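Endo-1,4-beta-xylanase (Bacteroides thetaiotaomicron VPI-5482, PDB 3KST) probably hydrolyses glycosidic bonds in xylan-type polysaccharides as a calcium-binding member of glycoside hydrolase family 43. Local coordinates at residues A[100-105]-A[125-130]; A[203-208]-A[218-223]. All blocks are in the same frame, centred on the assembly; numbering follows the deposited sequence.

Interaction 1: residues A[100-105]-A[125-130]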
loop_
_atom_site.group_PDB
_atom_site.type_symbol
_atom_site.label_atom_id
_atom_site.label_comp_id
_atom_site.label_asym_id
_atom_site.label_seq_id
_atom_site.Cartn_x
_atom_site.Cartn_y
_atom_site.Cartn_z
ATOM N N GLU A 100 -13.725 -4.300 7.562
ATOM C CA GLU A 100 -14.492 -5.566 7.609
ATOM C C GLU A 100 -14.394 -6.413 6.315
ATOM O O GLU A 100 -15.387 -7.000 5.864
ATOM C CB GLU A 100 -15.968 -5.339 7.975
ATOM C CG GLU A 100 -16.230 -4.506 9.205
ATOM C CD GLU A 100 -17.617 -4.679 9.816
ATOM O OE1 GLU A 100 -18.437 -5.484 9.305
ATOM O OE2 GLU A 100 -17.880 -4.014 10.840
ATOM N N GLU A 101 -13.190 -6.457 5.730
ATOM C CA GLU A 101 -12.907 -7.178 4.499
ATOM C C GLU A 101 -13.699 -6.671 3.273
ATOM O O GLU A 101 -13.993 -7.459 2.378
ATOM C CB GLU A 101 -13.042 -8.715 4.698
ATOM C CG GLU A 101 -11.976 -9.264 5.661
ATOM C CD GLU A 101 -12.184 -10.698 6.077
ATOM O OE1 GLU A 101 -13.296 -11.042 6.549
ATOM O OE2 GLU A 101 -11.209 -11.470 5.978
ATOM N N HIS A 102 -14.015 -5.372 3.243
ATOM C CA HIS A 102 -14.645 -4.718 2.078
ATOM C C HIS A 102 -13.809 -3.494 1.764
ATOM O O HIS A 102 -13.148 -2.939 2.664
ATOM C CB HIS A 102 -16.115 -4.350 2.336
ATOM C CG HIS A 102 -16.986 -5.544 2.497
ATOM N ND1 HIS A 102 -17.023 -6.285 3.653
ATOM C CD2 HIS A 102 -17.817 -6.161 1.621
ATOM C CE1 HIS A 102 -17.863 -7.299 3.497
ATOM N NE2 HIS A 102 -18.353 -7.246 2.272
ATOM N N ILE A 103 -13.831 -3.062 0.509
ATOM C CA ILE A 103 -13.059 -1.882 0.081
ATOM C C ILE A 103 -13.929 -0.633 0.108
ATOM O O ILE A 103 -15.085 -0.677 -0.316
ATOM C CB ILE A 103 -12.378 -2.072 -1.271
ATOM C CG1 ILE A 103 -13.356 -2.459 -2.392
ATOM C CG2 ILE A 103 -11.343 -3.195 -1.123
ATOM C CD1 ILE A 103 -12.737 -2.462 -3.769
ATOM N N CYS A 104 -13.325 0.458 0.559
ATOM C CA CYS A 104 -13.991 1.720 0.839
ATOM C C CYS A 104 -13.177 2.930 0.466
ATOM O O CYS A 104 -11.939 2.872 0.374
ATOM C CB CYS A 104 -14.229 1.817 2.354
ATOM S SG CYS A 104 -15.214 0.527 3.108
ATOM N N VAL A 105 -13.879 4.062 0.340
ATOM C CA VAL A 105 -13.235 5.328 0.046
ATOM C C VAL A 105 -13.877 6.451 0.858
ATOM O O VAL A 105 -15.118 6.512 0.974
ATOM C CB VAL A 105 -13.234 5.655 -1.496
ATOM C CG1 VAL A 105 -14.643 5.693 -2.073
ATOM C CG2 VAL A 105 -12.474 6.961 -1.801
ATOM N N SER A 125 -20.143 -4.723 -3.052
ATOM C CA SER A 125 -20.545 -5.689 -2.012
ATOM C C SER A 125 -19.663 -6.896 -1.744
ATOM O O SER A 125 -19.730 -7.450 -0.640
ATOM C CB SER A 125 -21.974 -6.176 -2.292
ATOM O OG SER A 125 -22.048 -6.889 -3.513
ATOM N N GLU A 126 -18.878 -7.332 -2.734
ATOM C CA GLU A 126 -18.010 -8.512 -2.549
ATOM C C GLU A 126 -16.832 -8.193 -1.654
ATOM O O GLU A 126 -16.210 -7.147 -1.846
ATOM C CB GLU A 126 -17.427 -9.025 -3.870
ATOM C CG GLU A 126 -16.690 -10.380 -3.735
ATOM C CD GLU A 126 -16.235 -10.958 -5.066
ATOM O OE1 GLU A 126 -17.048 -11.006 -6.023
ATOM O OE2 GLU A 126 -15.050 -11.369 -5.188
ATOM N N LYS A 127 -16.517 -9.139 -0.763
ATOM C CA LYS A 127 -15.355 -9.048 0.130
ATOM C C LYS A 127 -14.083 -8.784 -0.697
ATOM O O LYS A 127 -13.838 -9.400 -1.735
ATOM C CB LYS A 127 -15.160 -10.301 0.975
ATOM C CG LYS A 127 -16.126 -10.506 2.117
ATOM C CD LYS A 127 -15.697 -11.696 2.976
ATOM C CE LYS A 127 -16.808 -12.153 3.924
ATOM N NZ LYS A 127 -16.381 -13.235 4.854
ATOM N N SER A 128 -13.278 -7.836 -0.231
ATOM C CA SER A 128 -12.093 -7.420 -0.948
ATOM C C SER A 128 -11.262 -6.536 -0.061
ATOM O O SER A 128 -11.806 -5.846 0.788
ATOM C CB SER A 128 -12.420 -6.714 -2.308
ATOM O OG SER A 128 -13.616 -5.919 -2.286
ATOM N N ILE A 129 -9.959 -6.524 -0.321
ATOM C CA ILE A 129 -9.038 -5.723 0.456
ATOM C C ILE A 129 -7.897 -5.149 -0.390
ATOM O O ILE A 129 -7.774 -5.423 -1.610
ATOM C CB ILE A 129 -8.433 -6.581 1.609
ATOM C CG1 ILE A 129 -7.691 -7.811 1.052
ATOM C CG2 ILE A 129 -9.521 -6.982 2.629
ATOM C CD1 ILE A 129 -7.000 -8.634 2.103
ATOM N N ASP A 130 -7.058 -4.342 0.263
ATOM C CA ASP A 130 -5.798 -3.862 -0.326
ATOM C C ASP A 130 -5.917 -2.964 -1.586
ATOM O O ASP A 130 -5.158 -3.076 -2.542
ATOM C CB ASP A 130 -4.801 -5.030 -0.546
ATOM C CG ASP A 130 -4.410 -5.727 0.726
ATOM O OD1 ASP A 130 -4.991 -5.438 1.776
ATOM O OD2 ASP A 130 -3.466 -6.542 0.673
HETATM O O HOH W 1 -15.771 -11.205 7.121
HETATM O O HOH W 2 -19.642 -9.393 1.232
HETATM O O HOH W 3 -15.997 -4.288 -1.028
#

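Interaction 2: residues A[203-208]-A[218-223]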
loop_
_atom_site.group_PDB
_atom_site.type_symbol
_atom_site.label_atom_id
_atom_site.label_comp_id
_atom_site.label_asym_id
_atom_site.label_seq_id
_atom_site.Cartn_x
_atom_site.Cartn_y
_atom_site.Cartn_z
ATOM N N LEU A 203 3.281 -3.694 -11.891
ATOM C CA LEU A 203 2.418 -4.069 -10.776
ATOM C C LEU A 203 3.323 -4.716 -9.737
ATOM O O LEU A 203 3.840 -5.826 -9.956
ATOM C CB LEU A 203 1.298 -5.004 -11.236
ATOM C CG LEU A 203 0.170 -5.391 -10.271
ATOM C CD1 LEU A 203 -0.968 -6.078 -11.064
ATOM C CD2 LEU A 203 0.592 -6.260 -9.108
ATOM N N ILE A 204 3.521 -4.009 -8.615
ATOM C CA ILE A 204 4.392 -4.423 -7.521
ATOM C C ILE A 204 3.483 -4.968 -6.381
ATOM O O ILE A 204 2.533 -4.286 -5.909
ATOM C CB ILE A 204 5.294 -3.221 -7.090
ATOM C CG1 ILE A 204 5.946 -2.545 -8.321
ATOM C CG2 ILE A 204 6.330 -3.710 -6.115
ATOM C CD1 ILE A 204 6.254 -1.075 -8.145
ATOM N N TYR A 205 3.745 -6.204 -5.961
ATOM C CA TYR A 205 2.868 -6.906 -5.030
ATOM C C TYR A 205 3.611 -7.732 -4.009
ATOM O O TYR A 205 4.823 -7.989 -4.176
ATOM C CB TYR A 205 1.921 -7.832 -5.858
ATOM C CG TYR A 205 2.659 -8.941 -6.590
ATOM C CD1 TYR A 205 3.150 -8.750 -7.892
ATOM C CD2 TYR A 205 2.880 -10.187 -5.972
ATOM C CE1 TYR A 205 3.863 -9.789 -8.559
ATOM C CE2 TYR A 205 3.603 -11.223 -6.631
ATOM C CZ TYR A 205 4.066 -11.008 -7.930
ATOM O OH TYR A 205 4.788 -11.981 -8.588
ATOM N N SER A 206 2.871 -8.168 -2.992
ATOM C CA SER A 206 3.396 -9.071 -1.961
ATOM C C SER A 206 2.755 -10.467 -2.062
ATOM O O SER A 206 1.601 -10.599 -2.466
ATOM C CB SER A 206 3.162 -8.489 -0.567
ATOM O OG SER A 206 3.738 -7.202 -0.407
ATOM N N ALA A 207 3.518 -11.512 -1.729
ATOM C CA ALA A 207 3.010 -12.890 -1.691
ATOM C C ALA A 207 3.326 -13.573 -0.365
ATOM O O ALA A 207 4.289 -13.179 0.327
ATOM C CB ALA A 207 3.514 -13.720 -2.911
ATOM N N ASN A 208 2.484 -14.568 -0.047
ATOM C CA ASN A 208 2.453 -15.381 1.185
ATOM C C ASN A 208 1.630 -14.743 2.260
ATOM O O ASN A 208 1.368 -13.522 2.212
ATOM C CB ASN A 208 3.844 -15.740 1.725
ATOM C CG ASN A 208 4.614 -16.523 0.748
ATOM O OD1 ASN A 208 4.247 -17.663 0.448
ATOM N ND2 ASN A 208 5.670 -15.925 0.196
ATOM N N GLY A 218 7.365 -8.747 -5.045
ATOM C CA GLY A 218 7.789 -8.997 -6.418
ATOM C C GLY A 218 7.028 -8.072 -7.345
ATOM O O GLY A 218 6.167 -7.294 -6.882
ATOM N N TYR A 219 7.327 -8.142 -8.637
ATOM C CA TYR A 219 6.540 -7.370 -9.633
ATOM C C TYR A 219 6.226 -8.147 -10.919
ATOM O O TYR A 219 6.775 -9.233 -11.162
ATOM C CB TYR A 219 7.201 -6.022 -9.969
ATOM C CG TYR A 219 8.398 -6.073 -10.910
ATOM C CD1 TYR A 219 9.679 -6.303 -10.423
ATOM C CD2 TYR A 219 8.248 -5.860 -12.298
ATOM C CE1 TYR A 219 10.802 -6.331 -11.270
ATOM C CE2 TYR A 219 9.374 -5.892 -13.162
ATOM C CZ TYR A 219 10.638 -6.129 -12.638
ATOM O OH TYR A 219 11.742 -6.175 -13.443
ATOM N N ALA A 220 5.324 -7.546 -11.694
ATOM C CA ALA A 220 4.899 -8.007 -13.011
ATOM C C ALA A 220 4.692 -6.794 -13.886
ATOM O O ALA A 220 4.380 -5.709 -13.385
ATOM C CB ALA A 220 3.619 -8.814 -12.941
ATOM N N THR A 221 4.885 -6.984 -15.189
ATOM C CA THR A 221 4.731 -5.914 -16.159
ATOM C C THR A 221 3.649 -6.213 -17.174
ATOM O O THR A 221 3.267 -7.365 -17.386
ATOM C CB THR A 221 6.048 -5.609 -16.934
ATOM O OG1 THR A 221 6.485 -6.752 -17.683
ATOM C CG2 THR A 221 7.155 -5.210 -15.975
ATOM N N SER A 222 3.211 -5.148 -17.839
ATOM C CA SER A 222 2.247 -5.246 -18.927
ATOM C C SER A 222 2.265 -3.967 -19.759
ATOM O O SER A 222 2.650 -2.908 -19.269
ATOM C CB SER A 222 0.848 -5.425 -18.361
ATOM O OG SER A 222 0.519 -4.302 -17.581
ATOM N N ASP A 223 1.843 -4.088 -21.016
ATOM C CA ASP A 223 1.721 -2.950 -21.923
ATOM C C ASP A 223 0.368 -2.246 -21.698
ATOM O O ASP A 223 0.134 -1.181 -22.290
ATOM C CB ASP A 223 1.816 -3.390 -23.393
ATOM C CG ASP A 223 3.168 -3.952 -23.768
ATOM O OD1 ASP A 223 4.170 -3.692 -23.086
ATOM O OD2 ASP A 223 3.219 -4.679 -24.782
#

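Interaction 1: residues A[100-105]-A[125-130]
The imidazole of H102 presents one face to the backbone of K127, whose CA sits 4.3 Å from the ring centroid in a CH-pi contact offset toward the rim. The pair illustrates how neighbouring blades meet in a five-bladed beta-propeller, the fold of glycoside hydrolase family 43: 100-105 leads into the last strand of one antiparallel sheet, 125-130 into the first strand of the next. CG of H102 stands anti to the carbonyl carbon (chi1 -67°), and ND1 donates to E100 O over 2.8 Å, reaching it from above the carbonyl plane. A water at the ring edge lies 2.7 Å from NE2 of H102 and donates to S125 O. An alanine at H102 would probably leave E100 O without this donor, strip the water of its NE2 partner and leave K127 CA without the ring face it packs on.

The blades are also joined directly, S128 N donating to E101 O at 2.7 Å. E101 and K127 cross obliquely with extended chains, and their opposite charges, OE1 and NZ, stay 4.1 Å apart with a water bonded to both, so the pairing is solvent-mediated.

Further in, S128 OG lies between its backbone N and carbonyl carbon (chi1 35°), donates to E126 O and is also bonded to W124 NE1. I103 packs on this serine, CG2 reaching S128 O and CG1 coming within 3.5 Å of OG. A third water accepts from I103 N and donates to E126 O. I129, whose side chain comes about 4 Å from that of E190, the predicted proton donor, lays CG2 3.9 Å from E101 CA.

Interaction 2: residues A[203-208]-A[218-223]
Y205 and G218 exchange a reciprocal pair of backbone bonds: Y205 N donates to G218 O, and G218 N to Y205 O, each at 2.8 Å and nearly straight. G218 O has more around it than that one hydrogen bond: I204 CA makes a CA-H...O contact with it, and it sits over one face of the Y205 ring, 3.5 Å above the ring plane and toward the rim. With CG held between its own N and carbonyl carbon (chi1 65°), the ring leans across a neighbour that has no side chain. Its hydroxyl, OH, is satisfied elsewhere, by E182 OE2.

The same pairing recurs two residues along, as expected of an antiparallel beta hairpin, here strands 200-207 and 216-222 at the middle of a four-stranded propeller blade. L203 N gives a straight bond to A220 O (2.7 Å), whereas the return bond from A220 N to L203 O is longer, 2.9 Å, and more bent. Y219 CA lies 3.1 Å from L203 O in a CA-H...O contact.

Between these pairs I204 and Y219 form a non-hydrogen-bonded pair, touching through CG1 of I204 and CB of Y219 at 4.0 Å. The outward-facing carbonyl of Y219 accepts a hydrogen bond from N235 ND2, and on the other flank S206 bonds through its backbone to E190, while S206 OG bonds to the backbone N of H251, a calcium ligand.

Both segments of interaction 1 precede those of interaction 2 in the sequence, and the two contacts belong to different sheets of the propeller. Residues 100-105 with 125-130 join one blade to the next, strand 102-108 to strand 129-135; 203-208 with 218-223 lie within a single later blade. Their centres are 20 Å apart, and the nearest atoms, about 7 Å apart, do not touch. What relates them is strand 189-197, which carries E190 and which both contacts border. D130, predicted to tune that acid, also bonds through OD2 to G191 N. Contacts between and within blades thus converge on the probable active site.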